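PDB 3DXQ: choline/ethanolamine kinase family protein from Mesorhizobium loti, which belongs to the phosphotransferase enzyme family and probably acts as a kinase on ethanolamine or a related amino alcohol. Local coordinates for residues A108-A113 and E224-A229; D135-V140 and T255-I260. All coordinates share one frame; numbering follows the deposited sequence.

Contact 1 (A108-A113 and E224-A229); sequences ARAGEA and EELMRA
Helices 106-118 and 220-231 pass close together at 108-113 and 224-229. Their local axes come within 7.2 Å, with N-to-C directions 33° apart. A glycine and two alanines at the interface let these two helices of the mainly helical part of the kinase-like fold pack this closely.

One polar bond crosses the contact. Ala108 N donates to Glu225 OE2 at 2.9 Å. The bond is bent, with an angle of 142° at the hydrogen, and the N-H meets the carboxylate from above its plane. Glu225 reaches it with CG anti to its backbone N and the chain extended beyond. Ala108 lies in the first turn of its helix, where amides usually lack a carbonyl partner four residues back. The positive end of that helix would probably favour a charged carboxylate. An alanine in place of Glu225 would remove this acceptor and is likely to loosen the hold on the start of helix 106-118.

The remaining contacts are van der Waals. Ala229 points its methyl at the other helix. Its CB lies 3.6 Å from Ala108 CB and 3.3 Å from Ala108 O. Leu226 CD1 lies against the backbone of helix 106-118, 3.6 Å from Gly111 N, and is 4.1 Å from Ala110 CB. Gly111 faces Leu226 and Ala229 with bare backbone. A CB there would run into Leu226 O, so the lack of a side chain permits the close approach. Glu112, an exposed residue, brings OE2 to 3.9 Å from Ala229 CB.

Arg115 NH1 adds a hydrogen bond to Ala229 O, a further link between the two helices. Helix 206-215 touches Ala110 through Leu212 and Leu226 through Leu209. Arg109 and Ala113 touch strand 192-194, and selenomethionine Met227 touches helix 237-263.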
ATOM      1  N   ALA A 108       5.607  14.737  -4.445  1.00 35.40           N
ATOM      2  CA  ALA A 108       4.674  15.351  -5.367  1.00 35.79           C
ATOM      3  C   ALA A 108       4.387  14.363  -6.497  1.00 37.49           C
ATOM      4  O   ALA A 108       3.239  14.189  -6.913  1.00 36.91           O
ATOM      5  CB  ALA A 108       5.226  16.665  -5.902  1.00 33.17           C
ATOM      6  N   ARG A 109       5.429  13.687  -6.965  1.00 38.61           N
ATOM      7  CA  ARG A 109       5.268  12.731  -8.043  1.00 39.67           C
ATOM      8  C   ARG A 109       4.399  11.566  -7.606  1.00 39.44           C
ATOM      9  O   ARG A 109       3.667  11.010  -8.443  1.00 41.97           O
ATOM     10  CB  ARG A 109       6.634  12.284  -8.605  1.00 41.17           C
ATOM     11  CG  ARG A 109       7.331  13.409  -9.431  1.00 39.96           C
ATOM     12  CD  ARG A 109       8.519  12.933 -10.280  1.00 40.89           C
ATOM     13  NE  ARG A 109       9.667  12.494  -9.507  1.00 33.85           N
ATOM     14  CZ  ARG A 109      10.496  13.315  -8.868  1.00 38.82           C
ATOM     15  NH1 ARG A 109      10.310  14.630  -8.921  1.00 45.72           N
ATOM     16  NH2 ARG A 109      11.509  12.824  -8.169  1.00 36.82           N
ATOM     17  N   ALA A 110       4.465  11.197  -6.321  1.00 36.30           N
ATOM     18  CA  ALA A 110       3.558  10.183  -5.774  1.00 35.57           C
ATOM     19  C   ALA A 110       2.105  10.691  -5.821  1.00 35.77           C
ATOM     20  O   ALA A 110       1.197   9.962  -6.220  1.00 38.31           O
ATOM     21  CB  ALA A 110       3.944   9.830  -4.361  1.00 36.64           C
ATOM     22  N   GLY A 111       1.893  11.946  -5.430  1.00 35.19           N
ATOM     23  CA  GLY A 111       0.570  12.573  -5.463  1.00 34.59           C
ATOM     24  C   GLY A 111       0.019  12.655  -6.874  1.00 36.88           C
ATOM     25  O   GLY A 111      -1.161  12.397  -7.107  1.00 35.90           O
ATOM     26  N   GLU A 112       0.884  12.963  -7.829  1.00 39.35           N
ATOM     27  CA  GLU A 112       0.476  13.001  -9.242  1.00 43.01           C
ATOM     28  C   GLU A 112       0.065  11.612  -9.710  1.00 42.07           C
ATOM     29  O   GLU A 112      -0.928  11.480 -10.429  1.00 41.75           O
ATOM     30  CB  GLU A 112       1.583  13.624 -10.114  1.00 41.99           C
ATOM     31  CG  GLU A 112       1.608  15.192  -9.936  1.00 50.09           C
ATOM     32  CD  GLU A 112       3.001  15.900 -10.020  1.00 50.85           C
ATOM     33  OE1 GLU A 112       4.004  15.329 -10.530  1.00 63.83           O
ATOM     34  OE2 GLU A 112       3.076  17.073  -9.556  1.00 60.15           O
ATOM     35  N   ALA A 113       0.770  10.574  -9.250  1.00 41.35           N
ATOM     36  CA  ALA A 113       0.419   9.202  -9.644  1.00 42.11           C
ATOM     37  C   ALA A 113      -0.950   8.831  -9.068  1.00 43.75           C
ATOM     38  O   ALA A 113      -1.814   8.310  -9.798  1.00 45.26           O
ATOM     39  CB  ALA A 113       1.478   8.205  -9.188  1.00 42.76           C
ATOM     40  N   GLU A 224       2.504  17.996   2.935  1.00 37.96           N
ATOM     41  CA  GLU A 224       1.988  19.144   2.191  1.00 37.27           C
ATOM     42  C   GLU A 224       2.314  18.988   0.715  1.00 38.17           C
ATOM     43  O   GLU A 224       1.483  19.207  -0.139  1.00 37.82           O
ATOM     44  CB  GLU A 224       2.589  20.467   2.683  1.00 37.41           C
ATOM     45  CG  GLU A 224       2.172  20.854   4.091  1.00 42.74           C
ATOM     46  CD  GLU A 224       0.654  20.786   4.285  1.00 48.06           C
ATOM     47  OE1 GLU A 224      -0.092  21.426   3.488  1.00 47.39           O
ATOM     48  OE2 GLU A 224       0.223  20.070   5.229  1.00 35.14           O
ATOM     49  N   GLU A 225       3.549  18.633   0.423  1.00 39.18           N
ATOM     50  CA  GLU A 225       3.957  18.469  -0.951  1.00 40.79           C
ATOM     51  C   GLU A 225       3.103  17.390  -1.642  1.00 40.44           C
ATOM     52  O   GLU A 225       2.705  17.573  -2.787  1.00 41.05           O
ATOM     53  CB  GLU A 225       5.452  18.143  -1.038  1.00 40.02           C
ATOM     54  CG  GLU A 225       5.986  18.259  -2.445  1.00 41.73           C
ATOM     55  CD  GLU A 225       7.317  17.589  -2.607  1.00 42.07           C
ATOM     56  OE1 GLU A 225       8.214  17.824  -1.782  1.00 43.39           O
ATOM     57  OE2 GLU A 225       7.458  16.823  -3.572  1.00 49.52           O
ATOM     58  N   LEU A 226       2.817  16.293  -0.927  1.00 39.87           N
ATOM     59  CA  LEU A 226       1.996  15.175  -1.439  1.00 37.55           C
ATOM     60  C   LEU A 226       0.567  15.627  -1.726  1.00 39.79           C
ATOM     61  O   LEU A 226       0.036  15.403  -2.803  1.00 42.10           O
ATOM     62  CB  LEU A 226       1.956  14.045  -0.399  1.00 37.41           C
ATOM     63  CG  LEU A 226       1.043  12.831  -0.625  1.00 39.44           C
ATOM     64  CD1 LEU A 226       1.513  11.949  -1.840  1.00 26.47           C
ATOM     65  CD2 LEU A 226       0.914  11.999   0.647  1.00 27.82           C
HETATM   66  N   MSE A 227      -0.055  16.262  -0.743  1.00 41.18           N
HETATM   67  CA  MSE A 227      -1.445  16.678  -0.871  1.00 40.53           C
HETATM   68  C   MSE A 227      -1.615  17.782  -1.902  1.00 40.97           C
HETATM   69  O   MSE A 227      -2.561  17.764  -2.705  1.00 42.66           O
HETATM   70  CB  MSE A 227      -2.003  17.098   0.499  1.00 38.91           C
HETATM   71  CG  MSE A 227      -2.141  15.910   1.436  1.00 38.10           C
HETATM   72 SE   MSE A 227      -2.869  16.308   3.204  0.75 40.07          SE
HETATM   73  CE  MSE A 227      -1.490  17.737   3.737  1.00 35.81           C
ATOM     74  N   ARG A 228      -0.698  18.736  -1.897  1.00 40.46           N
ATOM     75  CA  ARG A 228      -0.776  19.825  -2.844  1.00 41.90           C
ATOM     76  C   ARG A 228      -0.705  19.285  -4.259  1.00 40.08           C
ATOM     77  O   ARG A 228      -1.454  19.731  -5.107  1.00 43.94           O
ATOM     78  CB  ARG A 228       0.325  20.855  -2.582  1.00 41.66           C
ATOM     79  CG  ARG A 228       0.367  22.022  -3.574  1.00 46.38           C
ATOM     80  CD  ARG A 228       1.474  23.017  -3.218  1.00 49.89           C
ATOM     81  NE  ARG A 228       1.140  23.785  -2.014  1.00 62.10           N
ATOM     82  CZ  ARG A 228       0.362  24.873  -1.991  1.00 65.27           C
ATOM     83  NH1 ARG A 228      -0.190  25.354  -3.110  1.00 62.65           N
ATOM     84  NH2 ARG A 228       0.126  25.481  -0.835  1.00 64.67           N
ATOM     85  N   ALA A 229       0.190  18.331  -4.511  1.00 39.56           N
ATOM     86  CA  ALA A 229       0.332  17.753  -5.851  1.00 40.63           C
ATOM     87  C   ALA A 229      -0.882  16.930  -6.186  1.00 40.69           C
ATOM     88  O   ALA A 229      -1.301  16.887  -7.333  1.00 39.42           O
ATOM     89  CB  ALA A 229       1.602  16.899  -5.961  1.00 39.82           C
TER

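Contact 2 (D135-V140 and T255-I260)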
ATOM      1  N   ASP A 135     -12.409  -5.242  12.912  1.00 48.71           N
ATOM      2  CA  ASP A 135     -13.265  -6.023  13.800  1.00 50.64           C
ATOM      3  C   ASP A 135     -12.953  -7.507  13.714  1.00 51.12           C
ATOM      4  O   ASP A 135     -13.015  -8.234  14.703  1.00 51.10           O
ATOM      5  CB  ASP A 135     -14.734  -5.834  13.421  1.00 51.76           C
ATOM      6  CG  ASP A 135     -15.232  -4.422  13.657  1.00 52.81           C
ATOM      7  OD1 ASP A 135     -14.668  -3.703  14.504  1.00 57.43           O
ATOM      8  OD2 ASP A 135     -16.207  -4.038  12.985  1.00 52.99           O
ATOM      9  N   ASP A 136     -12.654  -7.953  12.506  1.00 52.50           N
ATOM     10  CA  ASP A 136     -12.331  -9.338  12.261  1.00 54.23           C
ATOM     11  C   ASP A 136     -11.135  -9.738  13.127  1.00 54.05           C
ATOM     12  O   ASP A 136     -11.246 -10.661  13.954  1.00 53.92           O
ATOM     13  CB  ASP A 136     -12.028  -9.512  10.768  1.00 55.67           C
ATOM     14  CG  ASP A 136     -12.116 -10.943  10.312  1.00 61.82           C
ATOM     15  OD1 ASP A 136     -11.988 -11.863  11.159  1.00 69.10           O
ATOM     16  OD2 ASP A 136     -12.300 -11.138   9.088  1.00 70.30           O
ATOM     17  N   TYR A 137     -10.017  -9.016  12.958  1.00 53.14           N
ATOM     18  CA  TYR A 137      -8.776  -9.283  13.705  1.00 52.42           C
ATOM     19  C   TYR A 137      -8.992  -9.194  15.224  1.00 51.99           C
ATOM     20  O   TYR A 137      -8.442  -9.993  16.000  1.00 51.84           O
ATOM     21  CB  TYR A 137      -7.633  -8.338  13.271  1.00 52.56           C
ATOM     22  CG  TYR A 137      -7.185  -8.452  11.816  1.00 53.09           C
ATOM     23  CD1 TYR A 137      -7.374  -9.621  11.079  1.00 52.69           C
ATOM     24  CD2 TYR A 137      -6.511  -7.396  11.203  1.00 53.80           C
ATOM     25  CE1 TYR A 137      -6.945  -9.715   9.751  1.00 53.07           C
ATOM     26  CE2 TYR A 137      -6.076  -7.484   9.877  1.00 53.28           C
ATOM     27  CZ  TYR A 137      -6.295  -8.643   9.163  1.00 53.55           C
ATOM     28  OH  TYR A 137      -5.860  -8.722   7.877  1.00 54.77           O
ATOM     29  N   LEU A 138      -9.798  -8.225  15.649  1.00 51.56           N
ATOM     30  CA  LEU A 138     -10.109  -8.063  17.066  1.00 50.68           C
ATOM     31  C   LEU A 138     -10.768  -9.304  17.654  1.00 51.51           C
ATOM     32  O   LEU A 138     -10.355  -9.762  18.723  1.00 52.12           O
ATOM     33  CB  LEU A 138     -11.009  -6.849  17.301  1.00 49.34           C
ATOM     34  CG  LEU A 138     -10.342  -5.481  17.151  1.00 47.30           C
ATOM     35  CD1 LEU A 138     -11.406  -4.384  17.157  1.00 39.75           C
ATOM     36  CD2 LEU A 138      -9.293  -5.221  18.249  1.00 35.49           C
ATOM     37  N   LYS A 139     -11.801  -9.829  16.982  1.00 52.64           N
ATOM     38  CA  LYS A 139     -12.492 -11.045  17.456  1.00 53.85           C
ATOM     39  C   LYS A 139     -11.488 -12.179  17.603  1.00 53.02           C
ATOM     40  O   LYS A 139     -11.291 -12.709  18.700  1.00 51.68           O
ATOM     41  CB  LYS A 139     -13.602 -11.491  16.494  1.00 54.66           C
ATOM     42  CG  LYS A 139     -14.907 -10.728  16.633  1.00 58.22           C
ATOM     43  CD  LYS A 139     -16.050 -11.442  15.899  1.00 61.19           C
ATOM     44  CE  LYS A 139     -17.341 -10.624  15.926  1.00 62.24           C
ATOM     45  NZ  LYS A 139     -17.146  -9.248  15.363  1.00 64.33           N
ATOM     46  N   VAL A 140     -10.854 -12.511  16.477  1.00 52.63           N
ATOM     47  CA  VAL A 140      -9.811 -13.527  16.398  1.00 51.53           C
ATOM     48  C   VAL A 140      -8.926 -13.532  17.654  1.00 52.31           C
ATOM     49  O   VAL A 140      -8.660 -14.596  18.221  1.00 52.52           O
ATOM     50  CB  VAL A 140      -8.953 -13.322  15.121  1.00 51.91           C
ATOM     51  CG1 VAL A 140      -7.757 -14.250  15.111  1.00 46.77           C
ATOM     52  CG2 VAL A 140      -9.810 -13.516  13.856  1.00 49.80           C
ATOM     53  N   THR A 255      -0.923  -3.299  12.771  1.00 49.55           N
ATOM     54  CA  THR A 255      -0.558  -3.704  14.128  1.00 49.78           C
ATOM     55  C   THR A 255      -1.291  -4.986  14.522  1.00 51.15           C
ATOM     56  O   THR A 255      -0.664  -5.959  14.949  1.00 51.43           O
ATOM     57  CB  THR A 255      -0.893  -2.625  15.147  1.00 49.47           C
ATOM     58  OG1 THR A 255       0.018  -1.533  14.986  1.00 53.06           O
ATOM     59  CG2 THR A 255      -0.784  -3.167  16.572  1.00 43.84           C
ATOM     60  N   LEU A 256      -2.615  -4.978  14.364  1.00 52.57           N
ATOM     61  CA  LEU A 256      -3.457  -6.136  14.692  1.00 52.94           C
ATOM     62  C   LEU A 256      -3.103  -7.368  13.864  1.00 54.09           C
ATOM     63  O   LEU A 256      -3.066  -8.479  14.388  1.00 53.51           O
ATOM     64  CB  LEU A 256      -4.936  -5.795  14.497  1.00 52.91           C
ATOM     65  CG  LEU A 256      -5.527  -4.734  15.425  1.00 49.05           C
ATOM     66  CD1 LEU A 256      -6.957  -4.432  15.028  1.00 41.25           C
ATOM     67  CD2 LEU A 256      -5.464  -5.179  16.866  1.00 49.13           C
ATOM     68  N   TRP A 257      -2.850  -7.161  12.575  1.00 55.64           N
ATOM     69  CA  TRP A 257      -2.391  -8.232  11.680  1.00 57.48           C
ATOM     70  C   TRP A 257      -1.086  -8.874  12.170  1.00 57.69           C
ATOM     71  O   TRP A 257      -0.934 -10.105  12.149  1.00 58.79           O
ATOM     72  CB  TRP A 257      -2.165  -7.669  10.284  1.00 58.89           C
ATOM     73  CG  TRP A 257      -1.581  -8.632   9.325  1.00 61.46           C
ATOM     74  CD1 TRP A 257      -2.259  -9.510   8.539  1.00 63.92           C
ATOM     75  CD2 TRP A 257      -0.192  -8.792   9.007  1.00 64.42           C
ATOM     76  NE1 TRP A 257      -1.382 -10.217   7.751  1.00 64.89           N
ATOM     77  CE2 TRP A 257      -0.106  -9.793   8.014  1.00 66.73           C
ATOM     78  CE3 TRP A 257       0.987  -8.181   9.458  1.00 65.18           C
ATOM     79  CZ2 TRP A 257       1.124 -10.208   7.461  1.00 65.43           C
ATOM     80  CZ3 TRP A 257       2.213  -8.595   8.911  1.00 65.31           C
ATOM     81  CH2 TRP A 257       2.268  -9.602   7.925  1.00 64.00           C
ATOM     82  N   GLY A 258      -0.147  -8.020  12.589  1.00 56.96           N
ATOM     83  CA  GLY A 258       1.156  -8.446  13.103  1.00 56.25           C
ATOM     84  C   GLY A 258       1.053  -9.247  14.392  1.00 56.54           C
ATOM     85  O   GLY A 258       1.848 -10.166  14.620  1.00 57.60           O
ATOM     86  N   LEU A 259       0.087  -8.898  15.242  1.00 56.21           N
ATOM     87  CA  LEU A 259      -0.181  -9.684  16.455  1.00 55.88           C
ATOM     88  C   LEU A 259      -0.711 -11.077  16.082  1.00 56.70           C
ATOM     89  O   LEU A 259      -0.360 -12.074  16.728  1.00 57.08           O
ATOM     90  CB  LEU A 259      -1.144  -8.955  17.396  1.00 55.44           C
ATOM     91  CG  LEU A 259      -0.498  -7.954  18.370  1.00 55.23           C
ATOM     92  CD1 LEU A 259       0.370  -6.963  17.650  1.00 54.32           C
ATOM     93  CD2 LEU A 259      -1.530  -7.210  19.211  1.00 55.90           C
ATOM     94  N   ILE A 260      -1.520 -11.146  15.021  1.00 57.24           N
ATOM     95  CA  ILE A 260      -2.045 -12.425  14.513  1.00 57.94           C
ATOM     96  C   ILE A 260      -0.887 -13.324  14.012  1.00 59.12           C
ATOM     97  O   ILE A 260      -0.890 -14.531  14.243  1.00 59.25           O
ATOM     98  CB  ILE A 260      -3.150 -12.194  13.412  1.00 57.86           C
ATOM     99  CG1 ILE A 260      -4.384 -11.506  14.027  1.00 55.06           C
ATOM    100  CG2 ILE A 260      -3.539 -13.496  12.689  1.00 52.77           C
ATOM    101  CD1 ILE A 260      -5.061 -12.251  15.138  1.00 44.10           C
TER
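Asp135 OD2 is the most firmly gripped polar atom by charge: one salt bridge, to Arg163 NH1, ties helix 130-141 to helix 152-167, since Asp135 points away from helix 237-263.

Between 135-140 and 255-260 the meeting is apolar. The local axes come within 9.6 Å of each other at an angle of 35°, which leaves room for side chains between them. This is a helix pair joined through side chains, at the surface of the mainly helical part of the kinase-like fold. Tyr137 fills the centre. Its CB lies 3.9 Å from Leu256 CB. With CG anti to the carbonyl carbon (chi1 -63°), the ring lies along Trp257. Trp257 CA sits over one face of the phenol ring, and Tyr137 CE2 is 3.9 Å from Trp257 CB. The two aromatic side chains run side by side in the same direction. Tyr137 OH ends at the edge of the indole, near its plane and 3.7 Å from Trp257 CD1.

Leu138 leaves its helix facing away, but its branch turns back. Its CD2 meets Leu256 CD1 at 4.1 Å, the two chains crossing obliquely. At the other end, Val140 CG1 touches Ile260 CD1 at 3.4 Å, the chains crossing at about a right angle. Tyr152 of helix 152-167 touches both Leu138 and Leu256, and Trp257 packs edge-to-face with Trp254.

No hydrogen bond or salt bridge joins the two segments directly. Their union near the surface therefore rests on van der Waals contact and the partial covering of hydrocarbon and ring, while the salt bridge of Asp135 goes to helix 152-167.

Contact 1 and contact 2 lie on opposite sides of the chain's centre. Their centres are 32 Å apart and their nearest atoms about 20 Å apart, so they do not touch. Along the chain their segments alternate: 108-113, 135-140, 224-229, 255-260. Helices 106-118 and 130-141 follow each other, as do 220-231 and 237-263. Each contact thus joins one helix of the earlier pair to one of the later pair. Helix 237-263 serves both regions, packing on Met227 near contact 1 and carrying 255-260 in contact 2. The mainly helical part of this kinase-like fold is therefore tied across long sequence separations at two distant places.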